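Local atomic coordinates of 16S rRNA processing protein (Pseudomonas aeruginosa, PDB entry 2F1L), a protein that assists a late step of 30S ribosomal subunit assembly, possibly that of its head region, and is essential for efficient processing of 16S rRNA. Residues A[19-31]-A[37-51]. Sequence-based numbering, arbitrary orientation. Where two conformers were deposited one is given.
Sequences DLVVIGKIVSVYG and KVYSFTDPLDNLLDY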
ATOM      1  N   ASP A  19     -14.963 -19.787   3.595  1.00 35.18           N
ATOM      2  CA  ASP A  19     -13.909 -19.094   4.361  1.00 35.55           C
ATOM      3  C   ASP A  19     -12.611 -19.220   3.553  1.00 39.52           C
ATOM      4  O   ASP A  19     -11.562 -19.457   4.142  1.00 43.87           O
ATOM      5  N   LEU A  20     -12.672 -19.088   2.214  1.00 36.82           N
ATOM      6  CA  LEU A  20     -11.472 -19.011   1.361  1.00 33.96           C
ATOM      7  C   LEU A  20     -11.115 -17.514   1.171  1.00 33.96           C
ATOM      8  O   LEU A  20     -11.942 -16.737   0.740  1.00 35.77           O
ATOM      9  CB  LEU A  20     -11.690 -19.714  -0.025  1.00 35.34           C
ATOM     10  CG  LEU A  20     -11.362 -21.199  -0.379  1.00 18.56           C
ATOM     11  N   VAL A  21      -9.905 -17.088   1.513  1.00 32.76           N
ATOM     12  CA  VAL A  21      -9.443 -15.747   1.119  1.00 32.15           C
ATOM     13  C   VAL A  21      -8.445 -15.838  -0.033  1.00 31.73           C
ATOM     14  O   VAL A  21      -7.779 -16.863  -0.201  1.00 33.25           O
ATOM     15  CB  VAL A  21      -8.839 -14.901   2.297  1.00 30.59           C
ATOM     16  CG1 VAL A  21      -9.811 -14.883   3.490  1.00 44.08           C
ATOM     17  CG2 VAL A  21      -7.496 -15.385   2.714  1.00 29.02           C
ATOM     18  N   VAL A  22      -8.339 -14.759  -0.806  1.00 29.09           N
ATOM     19  CA  VAL A  22      -7.554 -14.756  -2.021  1.00 31.20           C
ATOM     20  C   VAL A  22      -6.219 -14.076  -1.750  1.00 34.27           C
ATOM     21  O   VAL A  22      -6.155 -12.860  -1.449  1.00 37.21           O
ATOM     22  CB  VAL A  22      -8.256 -13.963  -3.162  1.00 31.42           C
ATOM     23  CG1 VAL A  22      -7.454 -14.070  -4.461  1.00 29.50           C
ATOM     24  CG2 VAL A  22      -9.662 -14.441  -3.378  1.00 28.56           C
ATOM     25  N   ILE A  23      -5.137 -14.824  -1.892  1.00 33.87           N
ATOM     26  CA  ILE A  23      -3.808 -14.258  -1.595  1.00 32.89           C
ATOM     27  C   ILE A  23      -3.043 -13.818  -2.799  1.00 28.48           C
ATOM     28  O   ILE A  23      -1.964 -13.281  -2.660  1.00 27.30           O
ATOM     29  CB  ILE A  23      -2.925 -15.242  -0.763  1.00 30.60           C
ATOM     30  CG1 ILE A  23      -2.735 -16.568  -1.516  1.00 33.04           C
ATOM     31  CG2 ILE A  23      -3.554 -15.429   0.627  1.00 28.19           C
ATOM     32  CD1 ILE A  23      -1.827 -17.565  -0.804  1.00 35.22           C
ATOM     33  N   GLY A  24      -3.554 -14.112  -3.983  1.00 30.45           N
ATOM     34  CA  GLY A  24      -2.852 -13.750  -5.255  1.00 29.21           C
ATOM     35  C   GLY A  24      -3.672 -14.156  -6.467  1.00 29.10           C
ATOM     36  O   GLY A  24      -4.788 -14.678  -6.332  1.00 27.41           O
ATOM     37  N   LYS A  25      -3.141 -13.930  -7.667  1.00 32.42           N
ATOM     38  CA  LYS A  25      -3.859 -14.313  -8.861  1.00 30.27           C
ATOM     39  C   LYS A  25      -2.919 -14.636  -9.981  1.00 33.17           C
ATOM     40  O   LYS A  25      -1.965 -13.892 -10.209  1.00 34.48           O
ATOM     41  CB  LYS A  25      -4.766 -13.185  -9.284  1.00 31.35           C
ATOM     42  CG  LYS A  25      -5.579 -13.540 -10.535  1.00 39.44           C
ATOM     43  CD  LYS A  25      -6.850 -12.735 -10.632  1.00 32.06           C
ATOM     44  CE  LYS A  25      -7.788 -13.283 -11.697  1.00 27.60           C
ATOM     45  NZ  LYS A  25      -9.025 -12.468 -11.762  1.00 23.58           N
ATOM     46  N   ILE A  26      -3.220 -15.725 -10.700  1.00 32.43           N
ATOM     47  CA  ILE A  26      -2.448 -16.156 -11.863  1.00 29.53           C
ATOM     48  C   ILE A  26      -2.924 -15.418 -13.088  1.00 30.79           C
ATOM     49  O   ILE A  26      -4.083 -15.504 -13.473  1.00 30.58           O
ATOM     50  CB  ILE A  26      -2.567 -17.688 -12.089  1.00 29.86           C
ATOM     51  CG1 ILE A  26      -2.129 -18.467 -10.851  1.00 29.55           C
ATOM     52  CG2 ILE A  26      -1.706 -18.148 -13.241  1.00 34.22           C
ATOM     53  CD1 ILE A  26      -2.113 -20.010 -11.056  1.00 29.61           C
ATOM     54  N   VAL A  27      -2.028 -14.673 -13.724  1.00 35.12           N
ATOM     55  CA  VAL A  27      -2.452 -13.737 -14.784  1.00 33.12           C
ATOM     56  C   VAL A  27      -1.820 -13.942 -16.133  1.00 32.43           C
ATOM     57  O   VAL A  27      -2.269 -13.377 -17.118  1.00 34.83           O
ATOM     58  CB  VAL A  27      -2.182 -12.294 -14.376  1.00 34.00           C
ATOM     59  CG1 VAL A  27      -3.059 -11.921 -13.214  1.00 37.78           C
ATOM     60  CG2 VAL A  27      -0.693 -12.096 -14.021  1.00 40.58           C
ATOM     61  N   SER A  28      -0.784 -14.749 -16.203  1.00 30.99           N
ATOM     62  CA  SER A  28      -0.171 -15.008 -17.473  1.00 30.80           C
ATOM     63  C   SER A  28       0.829 -16.134 -17.298  1.00 31.80           C
ATOM     64  O   SER A  28       0.873 -16.766 -16.248  1.00 32.94           O
ATOM     65  CB  SER A  28       0.597 -13.740 -17.885  1.00 32.32           C
ATOM     66  OG  SER A  28       1.111 -13.885 -19.193  1.00 32.74           O
ATOM     67  N   VAL A  29       1.680 -16.331 -18.297  1.00 32.29           N
ATOM     68  CA  VAL A  29       2.715 -17.325 -18.216  1.00 34.29           C
ATOM     69  C   VAL A  29       4.009 -16.605 -18.063  1.00 34.48           C
ATOM     70  O   VAL A  29       4.055 -15.457 -18.328  1.00 35.49           O
ATOM     71  CB  VAL A  29       2.756 -18.235 -19.442  1.00 35.27           C
ATOM     72  CG1 VAL A  29       1.463 -19.088 -19.497  1.00 34.32           C
ATOM     73  CG2 VAL A  29       2.963 -17.424 -20.713  1.00 34.10           C
ATOM     74  N   TYR A  30       5.046 -17.289 -17.581  1.00 37.02           N
ATOM     75  CA  TYR A  30       6.372 -16.711 -17.500  1.00 35.88           C
ATOM     76  C   TYR A  30       7.320 -17.728 -18.067  1.00 33.02           C
ATOM     77  O   TYR A  30       7.447 -18.832 -17.541  1.00 27.79           O
ATOM     78  CB  TYR A  30       6.726 -16.425 -16.054  1.00 38.14           C
ATOM     79  CG  TYR A  30       8.014 -15.692 -15.924  1.00 37.97           C
ATOM     80  CD1 TYR A  30       8.052 -14.331 -16.073  1.00 38.85           C
ATOM     81  CD2 TYR A  30       9.202 -16.364 -15.668  1.00 39.91           C
ATOM     82  CE1 TYR A  30       9.234 -13.635 -15.982  1.00 41.46           C
ATOM     83  CE2 TYR A  30      10.408 -15.676 -15.586  1.00 33.71           C
ATOM     84  CZ  TYR A  30      10.410 -14.304 -15.751  1.00 38.47           C
ATOM     85  OH  TYR A  30      11.580 -13.569 -15.659  1.00 44.88           O
ATOM     86  N   GLY A  31       7.975 -17.365 -19.156  1.00 32.36           N
ATOM     87  CA  GLY A  31       8.938 -18.274 -19.776  1.00 32.80           C
ATOM     88  C   GLY A  31       8.225 -19.413 -20.472  1.00 33.80           C
ATOM     89  O   GLY A  31       7.011 -19.403 -20.651  1.00 32.48           O
ATOM     90  N   LYS A  37       2.903 -16.404 -14.196  1.00 33.70           N
ATOM     91  CA  LYS A  37       3.097 -15.076 -13.671  1.00 33.87           C
ATOM     92  C   LYS A  37       1.900 -14.796 -12.761  1.00 31.39           C
ATOM     93  O   LYS A  37       0.761 -15.090 -13.088  1.00 31.30           O
ATOM     94  CB  LYS A  37       3.171 -14.088 -14.810  1.00 36.23           C
ATOM     95  CG  LYS A  37       3.666 -12.703 -14.441  1.00 36.18           C
ATOM     96  CD  LYS A  37       3.065 -11.671 -15.374  1.00 43.51           C
ATOM     97  CE  LYS A  37       4.026 -10.568 -15.822  1.00 51.08           C
ATOM     98  NZ  LYS A  37       3.162  -9.456 -16.319  1.00 52.60           N
ATOM     99  N   VAL A  38       2.210 -14.253 -11.602  1.00 31.66           N
ATOM    100  CA  VAL A  38       1.317 -14.215 -10.468  1.00 33.84           C
ATOM    101  C   VAL A  38       1.428 -12.842  -9.825  1.00 33.71           C
ATOM    102  O   VAL A  38       2.528 -12.351  -9.593  1.00 33.58           O
ATOM    103  CB  VAL A  38       1.717 -15.322  -9.459  1.00 35.17           C
ATOM    104  CG1 VAL A  38       1.122 -15.084  -8.114  1.00 42.47           C
ATOM    105  CG2 VAL A  38       1.247 -16.680  -9.977  1.00 35.62           C
ATOM    106  N   TYR A  39       0.291 -12.200  -9.585  1.00 32.92           N
ATOM    107  CA  TYR A  39       0.290 -11.045  -8.731  1.00 33.53           C
ATOM    108  C   TYR A  39       0.102 -11.566  -7.297  1.00 32.62           C
ATOM    109  O   TYR A  39      -0.656 -12.526  -7.066  1.00 31.74           O
ATOM    110  CB  TYR A  39      -0.830 -10.069  -9.107  1.00 36.60           C
ATOM    111  CG  TYR A  39      -0.679  -9.303 -10.415  1.00 36.38           C
ATOM    112  CD1 TYR A  39       0.530  -8.807 -10.827  1.00 42.91           C
ATOM    113  CD2 TYR A  39      -1.796  -8.997 -11.186  1.00 44.75           C
ATOM    114  CE1 TYR A  39       0.641  -8.054 -12.001  1.00 44.97           C
ATOM    115  CE2 TYR A  39      -1.698  -8.254 -12.348  1.00 47.63           C
ATOM    116  CZ  TYR A  39      -0.471  -7.792 -12.759  1.00 48.49           C
ATOM    117  OH  TYR A  39      -0.348  -7.067 -13.933  1.00 40.28           O
ATOM    118  N   SER A  40       0.802 -10.966  -6.335  1.00 30.91           N
ATOM    119  CA  SER A  40       0.650 -11.373  -4.933  1.00 30.21           C
ATOM    120  C   SER A  40      -0.091 -10.332  -4.126  1.00 27.90           C
ATOM    121  O   SER A  40       0.172  -9.168  -4.283  1.00 32.08           O
ATOM    122  CB  SER A  40       2.006 -11.577  -4.295  1.00 28.66           C
ATOM    123  OG  SER A  40       1.876 -11.654  -2.897  1.00 22.15           O
ATOM    124  N   PHE A  41      -0.974 -10.759  -3.237  1.00 27.32           N
ATOM    125  CA  PHE A  41      -1.744  -9.851  -2.381  1.00 27.64           C
ATOM    126  C   PHE A  41      -1.325  -9.909  -0.902  1.00 27.11           C
ATOM    127  O   PHE A  41      -2.015  -9.358   0.019  1.00 29.33           O
ATOM    128  CB  PHE A  41      -3.252 -10.172  -2.524  1.00 29.01           C
ATOM    129  CG  PHE A  41      -3.750 -10.165  -3.955  1.00 23.61           C
ATOM    130  CD1 PHE A  41      -3.260  -9.241  -4.875  1.00 32.00           C
ATOM    131  CD2 PHE A  41      -4.742 -11.045  -4.365  1.00 34.10           C
ATOM    132  CE1 PHE A  41      -3.697  -9.247  -6.195  1.00 29.70           C
ATOM    133  CE2 PHE A  41      -5.192 -11.065  -5.693  1.00 25.25           C
ATOM    134  CZ  PHE A  41      -4.677 -10.158  -6.599  1.00 32.19           C
ATOM    135  N   THR A  42      -0.212 -10.579  -0.667  1.00 25.04           N
ATOM    136  CA  THR A  42       0.296 -10.811   0.673  1.00 25.72           C
ATOM    137  C   THR A  42       1.199  -9.651   1.127  1.00 26.72           C
ATOM    138  O   THR A  42       1.683  -8.875   0.321  1.00 22.40           O
ATOM    139  CB  THR A  42       1.108 -12.122   0.745  1.00 25.66           C
ATOM    140  OG1 THR A  42       2.275 -12.050  -0.117  1.00 27.49           O
ATOM    141  CG2 THR A  42       0.248 -13.287   0.297  1.00 29.52           C
ATOM    142  N   ASP A  43       1.366  -9.541   2.443  1.00 27.83           N
ATOM    143  CA  ASP A  43       2.277  -8.603   3.038  0.50 27.70           C
ATOM    144  C   ASP A  43       3.186  -9.429   3.918  1.00 28.43           C
ATOM    145  O   ASP A  43       2.708 -10.112   4.778  1.00 30.67           O
ATOM    146  CB  ASP A  43       1.502  -7.626   3.907  0.50 25.36           C
ATOM    147  CG  ASP A  43       2.372  -6.564   4.481  0.50 28.92           C
ATOM    148  OD1 ASP A  43       3.596  -6.562   4.170  0.50 17.64           O
ATOM    149  OD2 ASP A  43       1.815  -5.727   5.234  0.50 28.97           O
ATOM    150  N   PRO A  44       4.505  -9.447   3.646  1.00 29.22           N
ATOM    151  CA  PRO A  44       5.343  -8.934   2.586  1.00 29.51           C
ATOM    152  C   PRO A  44       4.916  -9.494   1.251  1.00 30.32           C
ATOM    153  O   PRO A  44       4.284 -10.564   1.209  1.00 26.85           O
ATOM    154  CB  PRO A  44       6.701  -9.554   2.909  1.00 30.32           C
ATOM    155  CG  PRO A  44       6.688  -9.782   4.348  1.00 30.71           C
ATOM    156  CD  PRO A  44       5.307 -10.181   4.638  1.00 27.77           C
ATOM    157  N   LEU A  45       5.323  -8.841   0.160  1.00 29.22           N
ATOM    158  CA  LEU A  45       4.955  -9.346  -1.154  1.00 30.76           C
ATOM    159  C   LEU A  45       5.305 -10.827  -1.365  1.00 31.60           C
ATOM    160  O   LEU A  45       4.570 -11.552  -2.049  1.00 32.73           O
ATOM    161  CB  LEU A  45       5.609  -8.525  -2.253  1.00 32.74           C
ATOM    162  CG  LEU A  45       5.010  -8.618  -3.664  1.00 33.55           C
ATOM    163  CD1 LEU A  45       3.595  -8.160  -3.678  1.00 37.26           C
ATOM    164  CD2 LEU A  45       5.831  -7.754  -4.605  1.00 33.28           C
ATOM    165  N   ASP A  46       6.421 -11.287  -0.802  1.00 31.58           N
ATOM    166  CA  ASP A  46       6.932 -12.610  -1.189  1.00 32.37           C
ATOM    167  C   ASP A  46       6.362 -13.722  -0.345  1.00 29.91           C
ATOM    168  O   ASP A  46       6.691 -14.861  -0.524  1.00 31.22           O
ATOM    169  CB  ASP A  46       8.467 -12.655  -1.173  1.00 33.38           C
ATOM    170  CG  ASP A  46       9.039 -12.575   0.202  1.00 31.69           C
ATOM    171  OD1 ASP A  46       8.246 -12.494   1.159  1.00 34.72           O
ATOM    172  OD2 ASP A  46      10.287 -12.555   0.318  1.00 34.28           O
ATOM    173  N   ASN A  47       5.479 -13.362   0.557  1.00 30.30           N
ATOM    174  CA  ASN A  47       4.917 -14.258   1.498  1.00 30.35           C
ATOM    175  C   ASN A  47       4.025 -15.288   0.851  1.00 30.49           C
ATOM    176  O   ASN A  47       3.887 -16.386   1.336  1.00 29.28           O
ATOM    177  CB  ASN A  47       4.131 -13.439   2.507  1.00 33.07           C
ATOM    178  CG  ASN A  47       3.624 -14.272   3.636  1.00 37.80           C
ATOM    179  OD1 ASN A  47       4.402 -14.952   4.272  1.00 39.61           O
ATOM    180  ND2 ASN A  47       2.308 -14.258   3.872  1.00 35.18           N
ATOM    181  N   LEU A  48       3.427 -14.926  -0.271  1.00 32.94           N
ATOM    182  CA  LEU A  48       2.732 -15.889  -1.103  1.00 32.53           C
ATOM    183  C   LEU A  48       3.529 -17.184  -1.323  1.00 30.68           C
ATOM    184  O   LEU A  48       2.956 -18.254  -1.372  1.00 31.78           O
ATOM    185  CB  LEU A  48       2.399 -15.240  -2.444  1.00 33.86           C
ATOM    186  CG  LEU A  48       1.700 -16.115  -3.489  1.00 40.16           C
ATOM    187  CD1 LEU A  48       0.428 -16.617  -2.924  1.00 49.13           C
ATOM    188  CD2 LEU A  48       1.393 -15.355  -4.697  1.00 38.19           C
ATOM    189  N   LEU A  49       4.843 -17.090  -1.457  1.00 32.23           N
ATOM    190  CA  LEU A  49       5.709 -18.269  -1.770  1.00 31.26           C
ATOM    191  C   LEU A  49       5.822 -19.229  -0.587  1.00 30.29           C
ATOM    192  O   LEU A  49       6.293 -20.357  -0.730  1.00 28.45           O
ATOM    193  CB  LEU A  49       7.112 -17.829  -2.216  1.00 28.95           C
ATOM    194  CG  LEU A  49       7.161 -16.916  -3.473  1.00 36.26           C
ATOM    195  CD1 LEU A  49       8.581 -16.461  -3.821  1.00 36.90           C
ATOM    196  CD2 LEU A  49       6.517 -17.606  -4.682  1.00 25.27           C
ATOM    197  N   ASP A  50       5.355 -18.783   0.567  1.00 29.61           N
ATOM    198  CA  ASP A  50       5.286 -19.624   1.754  1.00 32.37           C
ATOM    199  C   ASP A  50       4.068 -20.553   1.828  1.00 32.30           C
ATOM    200  O   ASP A  50       3.943 -21.323   2.769  1.00 33.40           O
ATOM    201  CB  ASP A  50       5.288 -18.731   3.020  1.00 36.06           C
ATOM    202  CG  ASP A  50       6.610 -17.995   3.220  1.00 37.23           C
ATOM    203  OD1 ASP A  50       7.630 -18.429   2.649  1.00 46.05           O
ATOM    204  OD2 ASP A  50       6.620 -16.978   3.927  1.00 41.72           O
ATOM    205  N   TYR A  51       3.160 -20.484   0.869  1.00 34.55           N
ATOM    206  CA  TYR A  51       1.984 -21.342   0.888  1.00 34.86           C
ATOM    207  C   TYR A  51       2.153 -22.392  -0.195  1.00 35.07           C
ATOM    208  O   TYR A  51       2.082 -22.050  -1.368  1.00 36.19           O
ATOM    209  CB  TYR A  51       0.733 -20.504   0.631  1.00 37.93           C
ATOM    210  CG  TYR A  51       0.446 -19.523   1.733  1.00 40.19           C
ATOM    211  CD1 TYR A  51      -0.171 -19.940   2.886  1.00 33.49           C
ATOM    212  CD2 TYR A  51       0.832 -18.194   1.636  1.00 36.39           C
ATOM    213  CE1 TYR A  51      -0.431 -19.078   3.911  1.00 41.28           C
ATOM    214  CE2 TYR A  51       0.567 -17.299   2.671  1.00 33.08           C
ATOM    215  CZ  TYR A  51      -0.060 -17.759   3.819  1.00 42.10           C
ATOM    216  OH  TYR A  51      -0.355 -16.923   4.894  1.00 42.97           O
TER
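With CG turned beside its own backbone N (chi1 -54°), the Phe41 ring lies along Gly24, while Ile23, with CG1 between its backbone N and carbonyl carbon (chi1 59°) and an extended end, carries CD1 to Leu48 CD1 and the Tyr51 ring. The segments form an antiparallel strand pair, 20-27 with 37-40, interrupted by a classic beta bulge and part of the curled sheet of the RimM N-terminal domain; Phe41 directly follows the second strand. The strand axes approach to 4.6 Å and run nearly antiparallel. Lys25 and Tyr39 form a hydrogen-bonded pair, each N donating to the other's O over 2.9 Å. At the bulge Val27 and Ser28 both face Lys37: Val27 N reaches Lys37 O almost straight, Ser28 N only weakly, and Lys37 N returns a bond to Ser28 O. The Phe41 ring has Gly24 CA over one face, 3.4 Å from CD2, and Val22 O at its edge. Val27 lays CG2 over the centre of the Tyr39 ring, 4.2 Å above its plane; Tyr39 also stacks on Phe187 of the second subunit, whose terminal OXT is hydrogen-bonded to Tyr39 OH. At the end of strand 37-40, Ser40 OG accepts from Thr42 N in an ST turn and donates to Leu45 O. Thr42 OG1 likewise donates to Pro44 O and accepts from Leu48 N, tying the turn to the 3-10 segment 47-50. Just past the strand, Phe41 N still bonds Ile23 O at 2.8 Å, approaching 40° out of the carbonyl plane.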